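Local coordinates for glycerate dehydrogenase related protein (PDB 3GVX), which probably reduces glyoxylate or hydroxypyruvate with a nicotinamide cofactor, as a member of the D-isomer specific 2-hydroxyacid dehydrogenase family, at the interface of chains A and B. Numbering follows the deposited sequence. Chains: chain A/B, Glycerate dehydrogenase related protein.

Contact 1: the interface of chains A and B. Residues chain A 101, 245, 247-248, 250-252; chain B 100, 103-104, 107-108.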
# COMPACT_ATOMS: atom_id res chain seq x y z
N LEU A 101 -4.85 -12.14 -8.40
CA LEU A 101 -4.92 -13.59 -8.53
C LEU A 101 -5.42 -14.06 -9.88
O LEU A 101 -4.81 -14.90 -10.52
CB LEU A 101 -5.80 -14.19 -7.43
CG LEU A 101 -5.20 -14.44 -6.05
CD1 LEU A 101 -4.67 -13.13 -5.44
CD2 LEU A 101 -6.28 -15.09 -5.18
N THR A 245 -14.86 -22.61 3.46
CA THR A 245 -13.92 -21.62 2.97
C THR A 245 -13.82 -21.50 1.47
O THR A 245 -13.23 -20.55 0.96
CB THR A 245 -12.51 -21.90 3.52
OG1 THR A 245 -12.13 -23.25 3.22
CG2 THR A 245 -12.46 -21.65 5.02
N LEU A 247 -15.08 -20.16 -1.22
CA LEU A 247 -15.94 -19.15 -1.82
C LEU A 247 -15.18 -18.51 -2.94
O LEU A 247 -13.96 -18.41 -2.92
CB LEU A 247 -16.31 -18.06 -0.85
CG LEU A 247 -16.52 -18.65 0.53
CD1 LEU A 247 -16.52 -17.53 1.56
CD2 LEU A 247 -17.79 -19.49 0.49
N ARG A 248 -15.93 -18.03 -3.90
CA ARG A 248 -15.34 -17.35 -5.02
C ARG A 248 -14.93 -15.96 -4.59
O ARG A 248 -13.77 -15.61 -4.70
CB ARG A 248 -16.34 -17.26 -6.15
CG ARG A 248 -15.87 -16.38 -7.25
CD ARG A 248 -17.05 -15.97 -8.10
NE ARG A 248 -18.05 -15.24 -7.33
CZ ARG A 248 -18.20 -13.92 -7.37
NH1 ARG A 248 -17.41 -13.19 -8.14
NH2 ARG A 248 -19.14 -13.35 -6.63
N ALA A 250 -13.92 -14.15 -2.08
CA ALA A 250 -13.23 -14.03 -0.82
C ALA A 250 -11.76 -14.28 -1.08
O ALA A 250 -11.39 -14.88 -2.09
CB ALA A 250 -13.78 -15.04 0.18
N ILE A 251 -10.93 -13.76 -0.19
CA ILE A 251 -9.51 -14.01 -0.27
C ILE A 251 -9.18 -14.21 1.17
O ILE A 251 -9.59 -13.43 2.04
CB ILE A 251 -8.70 -12.85 -0.83
CG1 ILE A 251 -9.19 -12.48 -2.22
CG2 ILE A 251 -7.25 -13.26 -0.89
CD1 ILE A 251 -8.32 -11.49 -2.94
N LEU A 252 -8.45 -15.27 1.44
CA LEU A 252 -8.16 -15.59 2.81
C LEU A 252 -6.71 -15.83 3.12
O LEU A 252 -5.92 -16.18 2.25
CB LEU A 252 -8.96 -16.82 3.22
CG LEU A 252 -10.45 -16.74 2.88
CD1 LEU A 252 -11.12 -18.10 3.09
CD2 LEU A 252 -11.11 -15.65 3.72
N ILE B 100 0.20 -13.95 -0.40
CA ILE B 100 -1.23 -13.92 -0.61
C ILE B 100 -1.80 -15.09 -1.43
O ILE B 100 -2.74 -15.74 -0.99
CB ILE B 100 -1.68 -12.58 -1.24
CG1 ILE B 100 -1.41 -11.43 -0.26
CG2 ILE B 100 -3.14 -12.64 -1.67
CD1 ILE B 100 -2.20 -11.51 1.04
N ASN B 103 -1.21 -18.74 0.43
CA ASN B 103 -2.05 -18.90 1.62
C ASN B 103 -3.53 -19.02 1.25
O ASN B 103 -4.25 -19.81 1.82
CB ASN B 103 -1.88 -17.73 2.59
CG ASN B 103 -0.53 -17.73 3.26
OD1 ASN B 103 0.10 -18.77 3.41
ND2 ASN B 103 -0.08 -16.55 3.69
N ASN B 104 -3.96 -18.22 0.29
CA ASN B 104 -5.35 -18.24 -0.12
C ASN B 104 -5.70 -19.59 -0.71
O ASN B 104 -6.77 -20.13 -0.43
CB ASN B 104 -5.64 -17.12 -1.11
CG ASN B 104 -7.04 -17.21 -1.67
OD1 ASN B 104 -7.22 -17.55 -2.84
ND2 ASN B 104 -8.03 -16.89 -0.84
N MSE B 107 -5.99 -21.95 2.37
CA MSE B 107 -7.20 -21.67 3.14
C MSE B 107 -8.49 -22.13 2.47
O MSE B 107 -9.39 -22.65 3.11
CB MSE B 107 -7.31 -20.17 3.46
CG MSE B 107 -6.29 -19.65 4.44
SE MSE B 107 -6.61 -20.20 6.13
CE MSE B 107 -8.15 -19.60 6.39
N LYS B 108 -8.59 -21.95 1.16
CA LYS B 108 -9.79 -22.35 0.46
C LYS B 108 -10.06 -23.83 0.34
O LYS B 108 -11.18 -24.25 0.08
CB LYS B 108 -9.83 -21.71 -0.92
CG LYS B 108 -10.46 -20.37 -0.84
CD LYS B 108 -10.27 -19.55 -2.07
CE LYS B 108 -11.19 -18.36 -1.97
NZ LYS B 108 -11.22 -17.58 -3.22
O HOH W 1 -3.74 -15.12 1.36

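Contact 2: the interface of chains A and B. Residues chain A 239-240, 242, 253-255; chain B 107, 112-114.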
# COMPACT_ATOMS: atom_id res chain seq x y z
N GLU A 239 -10.67 -21.50 13.99
CA GLU A 239 -9.38 -21.87 13.46
C GLU A 239 -8.85 -22.86 14.49
O GLU A 239 -9.08 -22.69 15.68
CB GLU A 239 -8.47 -20.66 13.36
CG GLU A 239 -9.04 -19.55 12.55
CD GLU A 239 -8.31 -18.24 12.77
OE1 GLU A 239 -8.53 -17.30 11.99
OE2 GLU A 239 -7.50 -18.15 13.71
N PRO A 240 -8.15 -23.91 14.07
CA PRO A 240 -7.83 -24.24 12.69
C PRO A 240 -8.82 -25.11 11.90
O PRO A 240 -8.62 -25.31 10.71
CB PRO A 240 -6.45 -24.89 12.82
CG PRO A 240 -6.59 -25.64 14.05
CD PRO A 240 -7.23 -24.61 14.97
N ILE A 242 -11.30 -24.87 10.05
CA ILE A 242 -12.09 -23.97 9.28
C ILE A 242 -12.92 -24.75 8.28
O ILE A 242 -12.46 -25.73 7.70
CB ILE A 242 -11.16 -22.99 8.59
CG1 ILE A 242 -10.14 -23.79 7.78
CG2 ILE A 242 -10.44 -22.16 9.63
CD1 ILE A 242 -9.28 -22.97 6.88
N SER A 253 -6.39 -15.65 4.38
CA SER A 253 -5.06 -15.88 4.90
C SER A 253 -5.26 -16.50 6.28
O SER A 253 -6.24 -16.20 6.96
CB SER A 253 -4.25 -14.58 4.96
OG SER A 253 -4.86 -13.60 5.77
N PRO A 254 -4.34 -17.37 6.71
CA PRO A 254 -4.42 -18.04 8.01
C PRO A 254 -3.95 -17.27 9.25
O PRO A 254 -3.00 -17.67 9.90
CB PRO A 254 -3.59 -19.31 7.78
CG PRO A 254 -2.49 -18.79 6.89
CD PRO A 254 -3.24 -17.92 5.90
N HIS A 255 -4.62 -16.16 9.56
CA HIS A 255 -4.30 -15.39 10.76
C HIS A 255 -2.81 -15.05 10.90
O HIS A 255 -2.24 -15.21 11.97
CB HIS A 255 -4.76 -16.20 11.98
CG HIS A 255 -5.20 -15.37 13.14
ND1 HIS A 255 -5.96 -15.87 14.17
CD2 HIS A 255 -5.03 -14.06 13.42
CE1 HIS A 255 -6.24 -14.91 15.03
NE2 HIS A 255 -5.69 -13.80 14.59
N MSE B 107 -5.99 -21.95 2.37
CA MSE B 107 -7.20 -21.67 3.14
C MSE B 107 -8.49 -22.13 2.47
O MSE B 107 -9.39 -22.65 3.11
CB MSE B 107 -7.31 -20.17 3.46
CG MSE B 107 -6.29 -19.65 4.44
SE MSE B 107 -6.61 -20.20 6.13
CE MSE B 107 -8.15 -19.60 6.39
N PHE B 112 -5.46 -24.93 7.08
CA PHE B 112 -5.03 -23.79 7.86
C PHE B 112 -3.57 -23.96 8.17
O PHE B 112 -3.18 -24.81 8.95
CB PHE B 112 -5.77 -23.69 9.18
CG PHE B 112 -5.48 -22.44 9.95
CD1 PHE B 112 -6.12 -21.26 9.63
CD2 PHE B 112 -4.58 -22.44 11.00
CE1 PHE B 112 -5.88 -20.10 10.36
CE2 PHE B 112 -4.34 -21.28 11.73
CZ PHE B 112 -4.99 -20.11 11.40
N ARG B 113 -2.75 -23.12 7.58
CA ARG B 113 -1.36 -23.29 7.82
C ARG B 113 -0.55 -22.03 7.83
O ARG B 113 -0.32 -21.40 6.81
CB ARG B 113 -0.86 -24.24 6.79
CG ARG B 113 0.55 -24.52 6.91
CD ARG B 113 0.97 -24.75 5.53
NE ARG B 113 2.07 -25.69 5.53
CZ ARG B 113 3.33 -25.34 5.33
NH1 ARG B 113 3.63 -24.07 5.10
NH2 ARG B 113 4.28 -26.24 5.38
N GLN B 114 -0.09 -21.69 9.02
CA GLN B 114 0.65 -20.48 9.21
C GLN B 114 2.07 -20.53 8.75
O GLN B 114 2.76 -21.54 8.83
CB GLN B 114 0.59 -20.05 10.66
CG GLN B 114 -0.81 -19.94 11.16
CD GLN B 114 -0.86 -19.19 12.45
OE1 GLN B 114 -0.08 -19.46 13.36
NE2 GLN B 114 -1.79 -18.25 12.55

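Contact 3: the interface of chains A and B. Residues chain A 87, 90, 94, 140, 143-144; chain B 87, 90, 94, 140, 143-144.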
# COMPACT_ATOMS: atom_id res chain seq x y z
N GLU A 87 -0.10 -3.53 6.95
CA GLU A 87 0.51 -3.95 5.68
C GLU A 87 -0.32 -5.09 5.10
O GLU A 87 -0.68 -5.09 3.93
CB GLU A 87 1.97 -4.41 5.87
CG GLU A 87 2.94 -3.27 6.15
CD GLU A 87 4.41 -3.69 6.03
OE1 GLU A 87 4.69 -4.79 5.51
OE2 GLU A 87 5.31 -2.92 6.43
N PHE A 90 -3.76 -4.09 3.69
CA PHE A 90 -3.61 -3.48 2.38
C PHE A 90 -3.19 -4.49 1.31
O PHE A 90 -3.53 -4.32 0.14
CB PHE A 90 -2.64 -2.29 2.45
CG PHE A 90 -3.34 -0.97 2.61
CD1 PHE A 90 -3.93 -0.34 1.51
CD2 PHE A 90 -3.52 -0.40 3.86
CE1 PHE A 90 -4.71 0.82 1.66
CE2 PHE A 90 -4.30 0.76 4.03
CZ PHE A 90 -4.89 1.36 2.92
N LEU A 94 -5.49 -4.74 -1.92
CA LEU A 94 -4.92 -4.48 -3.24
C LEU A 94 -4.97 -5.70 -4.16
O LEU A 94 -5.13 -5.55 -5.36
CB LEU A 94 -3.47 -4.00 -3.13
CG LEU A 94 -3.27 -2.58 -2.60
CD1 LEU A 94 -1.79 -2.34 -2.34
CD2 LEU A 94 -3.84 -1.57 -3.62
N LEU A 140 -2.12 4.82 6.21
CA LEU A 140 -1.81 4.30 4.88
C LEU A 140 -2.82 4.81 3.86
O LEU A 140 -2.45 5.29 2.77
CB LEU A 140 -1.79 2.77 4.86
CG LEU A 140 -0.75 2.10 5.76
CD1 LEU A 140 -0.78 0.59 5.56
CD2 LEU A 140 0.63 2.69 5.45
N ALA A 143 -2.34 8.23 2.63
CA ALA A 143 -1.21 8.24 1.70
C ALA A 143 -1.67 7.79 0.32
O ALA A 143 -1.23 8.31 -0.70
CB ALA A 143 -0.08 7.34 2.21
N PHE A 144 -2.57 6.82 0.30
CA PHE A 144 -3.11 6.31 -0.95
C PHE A 144 -4.14 7.30 -1.52
O PHE A 144 -4.63 7.12 -2.63
CB PHE A 144 -3.76 4.94 -0.73
CG PHE A 144 -2.84 3.78 -0.97
CD1 PHE A 144 -2.61 3.30 -2.25
CD2 PHE A 144 -2.21 3.15 0.08
CE1 PHE A 144 -1.75 2.22 -2.46
CE2 PHE A 144 -1.36 2.07 -0.14
CZ PHE A 144 -1.14 1.62 -1.40
N GLU B 87 0.09 2.26 -7.44
CA GLU B 87 -0.84 1.40 -6.70
C GLU B 87 -0.75 -0.04 -7.17
O GLU B 87 -0.85 -0.97 -6.38
CB GLU B 87 -2.28 1.86 -6.86
CG GLU B 87 -2.70 3.03 -6.00
CD GLU B 87 -4.20 3.31 -6.11
OE1 GLU B 87 -4.95 2.38 -6.45
OE2 GLU B 87 -4.63 4.45 -5.87
N PHE B 90 2.50 -1.61 -5.75
CA PHE B 90 2.44 -2.04 -4.37
C PHE B 90 1.56 -3.28 -4.23
O PHE B 90 1.80 -4.11 -3.35
CB PHE B 90 2.02 -0.88 -3.45
CG PHE B 90 3.19 -0.10 -2.90
CD1 PHE B 90 3.82 -0.50 -1.73
CD2 PHE B 90 3.72 0.96 -3.60
CE1 PHE B 90 4.98 0.15 -1.29
CE2 PHE B 90 4.87 1.61 -3.16
CZ PHE B 90 5.51 1.20 -2.01
N LEU B 94 3.07 -6.43 -2.35
CA LEU B 94 2.43 -7.00 -1.16
C LEU B 94 1.87 -8.41 -1.39
O LEU B 94 1.80 -9.20 -0.47
CB LEU B 94 1.34 -6.06 -0.65
CG LEU B 94 1.88 -4.75 -0.07
CD1 LEU B 94 0.74 -3.75 0.08
CD2 LEU B 94 2.57 -5.03 1.26
N LEU B 140 4.45 6.54 -1.61
CA LEU B 140 3.80 5.42 -0.94
C LEU B 140 4.81 4.67 -0.06
O LEU B 140 4.51 4.29 1.07
CB LEU B 140 3.18 4.46 -1.95
CG LEU B 140 2.03 4.99 -2.82
CD1 LEU B 140 1.60 3.87 -3.77
CD2 LEU B 140 0.88 5.48 -1.94
N ALA B 143 5.41 6.30 3.19
CA ALA B 143 4.26 6.08 4.06
C ALA B 143 4.34 4.70 4.73
O ALA B 143 4.02 4.55 5.90
CB ALA B 143 2.98 6.21 3.27
N PHE B 144 4.79 3.71 3.97
CA PHE B 144 4.94 2.35 4.48
C PHE B 144 6.16 2.23 5.39
O PHE B 144 6.44 1.17 5.93
CB PHE B 144 5.04 1.33 3.33
CG PHE B 144 3.71 0.84 2.84
CD1 PHE B 144 2.99 -0.08 3.56
CD2 PHE B 144 3.17 1.31 1.65
CE1 PHE B 144 1.76 -0.52 3.13
CE2 PHE B 144 1.93 0.87 1.21
CZ PHE B 144 1.23 -0.05 1.95
O HOH W 2 4.55 -0.40 6.87
O HOH W 3 -3.00 6.16 -4.55

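Contact 1: the interface of chains A and B
B:Lys108, at the end of helix 100-108, and B:Asn104, one turn earlier, both point at strand 250-252 of chain A in the two-chain assembly of this D-isomer specific 2-hydroxyacid dehydrogenase. The lysine runs out straight past CG, grazing A:Thr245 O on the way, and reaches the strand with its tip: the side-chain amine NZ donates to A:Ala250 O at 2.9 Å, approaching from above the carbonyl plane, 38° off it. NZ also lies 2.9 Å from A:Leu247 O, a weak bond. B:Asn104 has CG anti to its backbone N (chi1 174°), which carries the amide across A:Ile251 at about a right angle, its CG 4.0 Å from the CG2 branch. As modelled, B:Asn104 ND2 lies 2.8 Å from A:Leu252 N; both are donors, so the amide is possibly turned over and its assignment is doubtful. A:Leu101 brings CD2 obliquely to within 3.5 Å of the B:Asn104 atom modelled as OD1. Nearby, A:Leu252 CB packs on B:Met107 CB at 3.7 Å. The hydroxyl OG1 of A:Thr245 donates to B:Met107 O at 2.8 Å, lying in the carbonyl plane, the angle at the oxygen being 146°, and thereby holds a main-chain oxygen at the helix end. Water 1 bridges A:Leu252 O and B:Ile100 O.

Contact 2: the interface of chains A and B
B:Phe112 is clasped between A:Pro254 and A:Glu239, the tightly packed part of this contact. A:Pro254 CB covers one ring face, 3.9 Å from the centroid in a CH-pi contact displaced toward the rim, while CB of A:Glu239 lies over the opposite face, also near the rim. With CG anti to the backbone N (chi1 -173°), the ring projects from its loop into this slot, where A:Pro240, which follows a cis peptide bond, sets CB 3.6 Å from B:Phe112 CD2. The selenomethionine B:Met107 extends the packing: its bent chain places the selenium 3.6 Å from A:Pro254 CB and turns CE to A:Ile242 CD1, also at 3.6 Å, the two side chains crossing at about a right angle. The side formed by B:Arg113 and B:Gln114 is looser, each losing much less surface than the phenylalanine. There polar contact prevails: the amide NE2 of B:Gln114 donates to A:Pro254 O at 3.0 Å (159° at H), and its 3.1 Å separation from A:His255 O suits a second hydrogen bond. A:His255 and A:Glu239 are the family's catalytic histidine-glutamate pair, and B:Phe112 packs against the glutamate; the imidazole ND1 donates to the syn lone pair of the carboxylate OE2 at 2.8 Å, with OE2 22° out of the imidazole plane.

Contact 3: the interface of chains A and B
A:Phe144 and B:Phe144 meet at their ends near the two-fold axis, CE2 to CE2 at 3.8 Å; the side chains cross at about a right angle, and B:Phe144 CZ lies at the edge of the A:Phe144 ring, in its plane. Each ring is also covered by a leucine of the other chain: B:Leu140 CD2 sits 4.0 Å above the plane of A:Phe144, over its centre, whereas A:Leu140 CD2 is displaced toward the rim of B:Phe144. The other branch, A:Leu140 CD1, reaches B:Phe144 CE1 at 3.7 Å. An alanine in place of B:Phe144 would probably leave A:Phe144 without its ring partner and open a gap beneath A:Leu140. On one side of the phenylalanine pair A:Ala143 and B:Ala143 meet methyl to methyl, their CB atoms 3.4 Å apart, tighter than usual for carbon; on the other, A:Leu94 CD1 touches B:Leu94 CD1 at 3.8 Å. Farther out, B:Glu87 lays its aliphatic CG at the edge of A:Phe144, 3.8 Å from CE1; its extended chain carries the carboxylate past the ring to the polar rim. There water 3 lies 2.7 Å from B:Glu87 OE2 and also bonds A:Phe144 O, and water 2 repeats the bridge between A:Glu87 OE2 and B:Phe144 O. No direct polar bond crosses this patch. In the fold, A:Leu94 and A:Glu87 belong to helix 78-97, and A:Leu140 to A:Phe144 close helix 132-144, which starts within the Rossmann glycine motif.

Contacts 1 and 2 are neighbours, their C-alpha centres about 10 Å apart, and B:Met107 serves both: helix 100-108 of chain B supplies contact 1 and the loop after it contact 2, just as strand 250-252 of chain A feeds contact 1 and the following 253-255 contact 2. Contact 3 lies about 21 Å from contact 1 and 24 Å from contact 2, and uses the matching helices of both chains (78-97 and 132-144 in chain A). The reciprocal contacts are consistent with a genuine dimer, though the structure alone does not show it, and could couple assembly to the catalytic region.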